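Local coordinates for peptide-binding protein (Photobacterium damsela subsp. piscicida, PDB 6SQX) that cleaves the peptidoglycan of potentially competing bacteria as a secreted NlpC/P60 endopeptidase, probably through cysteine-peptidase chemistry, at residues N22-I26 and Q429-V434; V420-G425 and D456-L462. Residues are numbered along the deposited sequence.

Interaction 1: residues N22-I26 and Q429-V434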
loop_
_atom_site.group_PDB
_atom_site.type_symbol
_atom_site.label_atom_id
_atom_site.label_comp_id
_atom_site.label_asym_id
_atom_site.label_seq_id
_atom_site.Cartn_x
_atom_site.Cartn_y
_atom_site.Cartn_z
ATOM N N ASN A 22 18.205 -14.950 16.448
ATOM C CA ASN A 22 18.321 -14.318 15.114
ATOM C C ASN A 22 17.129 -13.428 14.742
ATOM O O ASN A 22 17.289 -12.265 14.377
ATOM C CB ASN A 22 18.502 -15.305 13.975
ATOM C CG ASN A 22 19.855 -15.143 13.338
ATOM O OD1 ASN A 22 19.977 -15.247 12.143
ATOM N ND2 ASN A 22 20.911 -14.889 14.166
ATOM N N ASN A 23 15.925 -13.989 14.805
ATOM C CA ASN A 23 14.680 -13.242 14.785
ATOM C C ASN A 23 14.146 -13.329 16.202
ATOM O O ASN A 23 13.787 -14.418 16.656
ATOM C CB ASN A 23 13.664 -13.899 13.847
ATOM C CG ASN A 23 13.964 -13.665 12.404
ATOM O OD1 ASN A 23 14.211 -12.539 11.990
ATOM N ND2 ASN A 23 13.944 -14.731 11.620
ATOM N N ILE A 24 14.012 -12.180 16.868
ATOM C CA ILE A 24 13.684 -12.084 18.302
ATOM C C ILE A 24 12.468 -11.176 18.435
ATOM O O ILE A 24 12.510 -10.013 18.011
ATOM C CB ILE A 24 14.876 -11.461 19.070
ATOM C CG1 ILE A 24 16.167 -12.268 18.896
ATOM C CG2 ILE A 24 14.556 -11.287 20.584
ATOM C CD1 ILE A 24 17.419 -11.577 19.510
ATOM N N THR A 25 11.389 -11.684 19.044
ATOM C CA THR A 25 10.180 -10.872 19.175
ATOM C C THR A 25 10.400 -9.766 20.207
ATOM O O THR A 25 11.212 -9.907 21.127
ATOM C CB THR A 25 8.996 -11.719 19.620
ATOM O OG1 THR A 25 9.327 -12.277 20.918
ATOM C CG2 THR A 25 8.714 -12.813 18.600
ATOM N N ILE A 26 9.704 -8.647 20.028
ATOM C CA ILE A 26 9.663 -7.619 21.066
ATOM C C ILE A 26 8.217 -7.311 21.439
ATOM O O ILE A 26 7.311 -7.419 20.595
ATOM C CB ILE A 26 10.444 -6.345 20.655
ATOM C CG1 ILE A 26 10.023 -5.808 19.256
ATOM C CG2 ILE A 26 11.960 -6.560 20.786
ATOM C CD1 ILE A 26 10.431 -4.336 19.058
ATOM N N GLN A 429 23.522 -9.996 11.255
ATOM C CA GLN A 429 22.262 -9.276 11.412
ATOM C C GLN A 429 21.193 -10.123 12.088
ATOM O O GLN A 429 21.191 -11.359 12.008
ATOM C CB GLN A 429 21.712 -8.771 10.074
ATOM C CG GLN A 429 21.091 -9.844 9.196
ATOM C CD GLN A 429 20.393 -9.283 7.955
ATOM O OE1 GLN A 429 20.069 -8.094 7.876
ATOM N NE2 GLN A 429 20.161 -10.145 6.985
ATOM N N GLY A 430 20.264 -9.427 12.739
ATOM C CA GLY A 430 19.090 -10.049 13.321
ATOM C C GLY A 430 17.932 -9.090 13.160
ATOM O O GLY A 430 18.068 -7.991 12.611
ATOM N N ARG A 431 16.760 -9.520 13.621
ATOM C CA ARG A 431 15.590 -8.642 13.605
ATOM C C ARG A 431 14.883 -8.723 14.943
ATOM O O ARG A 431 14.682 -9.820 15.481
ATOM C CB ARG A 431 14.558 -9.003 12.502
ATOM C CG ARG A 431 15.103 -8.811 11.075
ATOM C CD ARG A 431 15.251 -7.312 10.723
ATOM N NE ARG A 431 15.657 -7.138 9.330
ATOM C CZ ARG A 431 16.911 -7.275 8.895
ATOM N NH1 ARG A 431 17.896 -7.575 9.739
ATOM N NH2 ARG A 431 17.189 -7.068 7.606
ATOM N N ALA A 432 14.458 -7.568 15.439
ATOM C CA ALA A 432 13.501 -7.495 16.550
ATOM C C ALA A 432 12.136 -7.441 15.870
ATOM O O ALA A 432 11.742 -6.409 15.325
ATOM C CB ALA A 432 13.748 -6.258 17.411
ATOM N N LEU A 433 11.431 -8.574 15.869
ATOM C CA LEU A 433 10.208 -8.715 15.085
ATOM C C LEU A 433 9.010 -8.014 15.716
ATOM O O LEU A 433 8.737 -8.159 16.923
ATOM C CB LEU A 433 9.818 -10.188 14.944
ATOM C CG LEU A 433 10.741 -11.136 14.183
ATOM C CD1 LEU A 433 10.041 -12.502 14.158
ATOM C CD2 LEU A 433 10.991 -10.631 12.746
ATOM N N VAL A 434 8.262 -7.310 14.875
ATOM C CA VAL A 434 6.974 -6.716 15.210
ATOM C C VAL A 434 5.913 -7.397 14.358
ATOM O O VAL A 434 5.133 -8.218 14.850
ATOM C CB VAL A 434 7.010 -5.187 15.019
ATOM C CG1 VAL A 434 5.618 -4.573 15.325
ATOM C CG2 VAL A 434 8.095 -4.619 15.936
HETATM O O HOH W 1 6.373 -9.301 18.477
#
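Near the N-terminus, strand 23-25 adds itself in parallel to strand 429-433, joining a sheet of the C-terminal part of the chain. Four backbone hydrogen bonds hold the pair: Arg431 N to Asn22 O (2.9 Å), Ile24 N to Arg431 O (2.8 Å), Leu433 N to Ile24 O (2.8 Å) and, longer, Ile26 N to Leu433 O (3.3 Å). A water donates to both Ile26 O and Leu433 O. Gly430 suits its place, since a CB there would clash with Asn22 O.

Asn23, Thr25, Arg431 and Leu433 lie on one face, Ile24 and Ala432 on the other. Arg431 has an m, m bend that turns the guanidinium back along its own strand: NH1 bonds Gly430 O (2.9 Å) and Gln429 OE1 (2.9 Å), and NH2 also reaches Gln429 OE1 (3.1 Å). Leu433, in the mt rotamer, brings CD2 to 3.8 Å from Asn23 OD1. Ile26 takes chi1 p, setting CG2 3.8 Å from Ala432 CB and CD1 3.9 Å from Val434 CG2.

Strand 23-25 is one of the two edge strands of a four-stranded mixed sheet. Strand 429-433 pairs on its other side with the antiparallel strand 419-424, while Ile24, also mt, packs on Leu422 and extends CD1 to Trp457 of strand 457-459. Asn22 and Asn23 touch Pro167, within the SH3-type region.

Interaction 2: residues V420-G425 and D456-L462. With EDO (1,2-ethanediol), chain Q.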
loop_
_atom_site.group_PDB
_atom_site.type_symbol
_atom_site.label_atom_id
_atom_site.label_comp_id
_atom_site.label_asym_id
_atom_site.label_seq_id
_atom_site.Cartn_x
_atom_site.Cartn_y
_atom_site.Cartn_z
ATOM N N VAL A 420 12.896 -4.468 13.528
ATOM C CA VAL A 420 14.002 -3.510 13.594
ATOM C C VAL A 420 15.312 -4.267 13.460
ATOM O O VAL A 420 15.499 -5.340 14.065
ATOM C CB VAL A 420 13.975 -2.723 14.915
ATOM C CG1 VAL A 420 15.070 -1.624 14.904
ATOM C CG2 VAL A 420 12.574 -2.135 15.121
ATOM N N LYS A 421 16.264 -3.691 12.715
ATOM C CA LYS A 421 17.547 -4.357 12.529
ATOM C C LYS A 421 18.333 -4.461 13.849
ATOM O O LYS A 421 18.403 -3.512 14.640
ATOM C CB LYS A 421 18.403 -3.611 11.482
ATOM C CG LYS A 421 19.750 -4.302 11.143
ATOM C CD LYS A 421 20.501 -3.637 9.978
ATOM C CE LYS A 421 21.951 -4.102 9.940
ATOM N NZ LYS A 421 22.537 -3.850 8.603
ATOM N N LEU A 422 18.946 -5.618 14.055
ATOM C CA LEU A 422 19.874 -5.855 15.154
ATOM C C LEU A 422 21.205 -6.299 14.572
ATOM O O LEU A 422 21.254 -6.881 13.484
ATOM C CB LEU A 422 19.388 -7.022 16.033
ATOM C CG LEU A 422 17.933 -6.995 16.505
ATOM C CD1 LEU A 422 17.559 -8.283 17.249
ATOM C CD2 LEU A 422 17.691 -5.732 17.354
ATOM N N VAL A 423 22.296 -6.031 15.292
ATOM C CA VAL A 423 23.614 -6.532 14.884
ATOM C C VAL A 423 24.303 -7.134 16.104
ATOM O O VAL A 423 24.267 -6.545 17.187
ATOM C CB VAL A 423 24.480 -5.418 14.227
ATOM C CG1 VAL A 423 25.808 -5.943 13.801
ATOM C CG2 VAL A 423 23.777 -4.882 13.010
ATOM N N ASN A 424 24.919 -8.305 15.944
ATOM C CA ASN A 424 25.639 -8.896 17.072
ATOM C C ASN A 424 27.128 -8.546 17.025
ATOM O O ASN A 424 27.593 -7.783 16.171
ATOM C CB ASN A 424 25.372 -10.398 17.215
ATOM C CG ASN A 424 26.039 -11.233 16.125
ATOM O OD1 ASN A 424 26.874 -10.739 15.370
ATOM N ND2 ASN A 424 25.681 -12.520 16.055
ATOM N N GLY A 425 27.896 -9.120 17.956
ATOM C CA GLY A 425 29.306 -8.775 18.064
ATOM C C GLY A 425 30.154 -9.253 16.906
ATOM O O GLY A 425 31.277 -8.754 16.733
ATOM N N ASP A 456 23.896 -9.655 23.574
ATOM C CA ASP A 456 24.820 -9.403 22.465
ATOM C C ASP A 456 24.131 -8.944 21.190
ATOM O O ASP A 456 24.674 -9.123 20.111
ATOM C CB ASP A 456 25.771 -10.581 22.165
ATOM C CG ASP A 456 26.928 -10.187 21.213
ATOM O OD1 ASP A 456 27.574 -9.146 21.466
ATOM O OD2 ASP A 456 27.183 -10.905 20.211
ATOM N N TRP A 457 22.949 -8.342 21.280
ATOM C CA TRP A 457 22.281 -7.782 20.115
ATOM C C TRP A 457 22.174 -6.277 20.275
ATOM O O TRP A 457 21.592 -5.804 21.247
ATOM C CB TRP A 457 20.890 -8.386 19.980
ATOM C CG TRP A 457 20.935 -9.771 19.446
ATOM C CD1 TRP A 457 20.655 -10.926 20.129
ATOM C CD2 TRP A 457 21.296 -10.176 18.113
ATOM N NE1 TRP A 457 20.827 -12.021 19.304
ATOM C CE2 TRP A 457 21.224 -11.586 18.065
ATOM C CE3 TRP A 457 21.721 -9.481 16.965
ATOM C CZ2 TRP A 457 21.485 -12.319 16.902
ATOM C CZ3 TRP A 457 22.008 -10.208 15.815
ATOM C CH2 TRP A 457 21.877 -11.615 15.785
ATOM N N ALA A 458 22.705 -5.530 19.302
ATOM C CA ALA A 458 22.650 -4.072 19.303
ATOM C C ALA A 458 21.502 -3.645 18.396
ATOM O O ALA A 458 21.557 -3.843 17.175
ATOM C CB ALA A 458 23.955 -3.489 18.750
ATOM N N LEU A 459 20.468 -3.057 18.976
ATOM C CA LEU A 459 19.345 -2.546 18.190
ATOM C C LEU A 459 19.745 -1.268 17.459
ATOM O O LEU A 459 20.336 -0.353 18.050
ATOM C CB LEU A 459 18.145 -2.298 19.120
ATOM C CG LEU A 459 16.848 -1.857 18.406
ATOM C CD1 LEU A 459 15.616 -2.632 18.933
ATOM C CD2 LEU A 459 16.610 -0.398 18.602
ATOM N N GLN A 460 19.411 -1.205 16.172
ATOM C CA GLN A 460 19.763 -0.066 15.322
ATOM C C GLN A 460 18.557 0.863 15.341
ATOM O O GLN A 460 17.546 0.591 14.672
ATOM C CB GLN A 460 20.076 -0.576 13.918
ATOM C CG GLN A 460 21.174 -1.618 13.903
ATOM C CD GLN A 460 22.460 -1.060 14.475
ATOM O OE1 GLN A 460 23.017 -0.080 13.952
ATOM N NE2 GLN A 460 22.960 -1.683 15.551
ATOM N N SER A 461 18.630 1.928 16.152
ATOM C CA SER A 461 17.466 2.786 16.363
ATOM C C SER A 461 17.042 3.499 15.080
ATOM O O SER A 461 17.877 3.986 14.309
ATOM C CB SER A 461 17.744 3.833 17.437
ATOM O OG SER A 461 16.624 4.702 17.555
ATOM N N LEU A 462 15.727 3.559 14.834
ATOM C CA LEU A 462 15.251 4.316 13.677
ATOM C C LEU A 462 15.662 5.779 13.754
ATOM O O LEU A 462 15.795 6.440 12.713
ATOM C CB LEU A 462 13.732 4.211 13.540
ATOM C CG LEU A 462 13.211 2.965 12.836
ATOM C CD1 LEU A 462 13.482 1.701 13.638
ATOM C CD2 LEU A 462 11.716 3.113 12.530
HETATM C C1 EDO Q . 23.704 -13.982 19.367
HETATM O O1 EDO Q . 24.069 -14.369 18.039
HETATM C C2 EDO Q . 24.555 -12.791 19.778
HETATM O O2 EDO Q . 25.945 -13.157 19.776
#
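Asp456, at positive phi, is the C-prime residue of the Schellman motif that ends helix 449-453. From there its OD2 accepts a hydrogen bond from Gly425 N (3.0 Å) and another from O2 of a 1,2-ethanediol (2.6 Å). Trp457 follows, with Asn424 CB over its indole in a CH-pi contact, 3.8 Å from the centroid of the six-membered ring; Leu422 CB lies 3.5 Å from Trp457 CE3. Ala458 forms the hydrogen-bonded antiparallel pair with Val423: Ala458 N to Val423 O is 2.8 Å, Val423 N to Ala458 O 3.0 Å. Leu459 turns to the same face as Trp457, its CB 3.9 Å from Leu422 CD2 and its CG 3.9 Å from Val420 CG1. Gln460 N then bonds Lys421 O (2.9 Å), while its side chain folds back so that NE2 gives Ala458 O a second hydrogen bond (3.0 Å). Past Ser461, Leu462 CD1 meets Val420 CG1 at 3.9 Å.

Along the antiparallel pair, backbone hydrogen bonds thus set the register while Val420, Leu422, Trp457 and Leu459 supply apolar packing. The Asp456 end is polar: the diol, probably from the crystallisation liquor, also accepts from Asn424 ND2, which hydrogen-bonds Glu428 OE1 too.

In the fold
Interactions 1 and 2 are the two flanks of one sheet, ordered 23-25, 429-433, 419-424, 457-459, and their centres lie about 9 Å apart. The successive strands 419-424 and 429-433 join them through probable hydrogen bonds from Ala432 N to Val420 O and from Gly430 N to Leu422 O, both 2.8 Å. Packing crosses the sheet too: Ile24 CD1 sits 3.4 Å from Trp457 CD1, so the two outermost strands meet over the face that carries Leu422. Neither contact contains Cys324, the cysteine found oxidised to the sulfonic acid and probably the family's nucleophile; together they join the N-terminal strand to the C-terminal part of the chain.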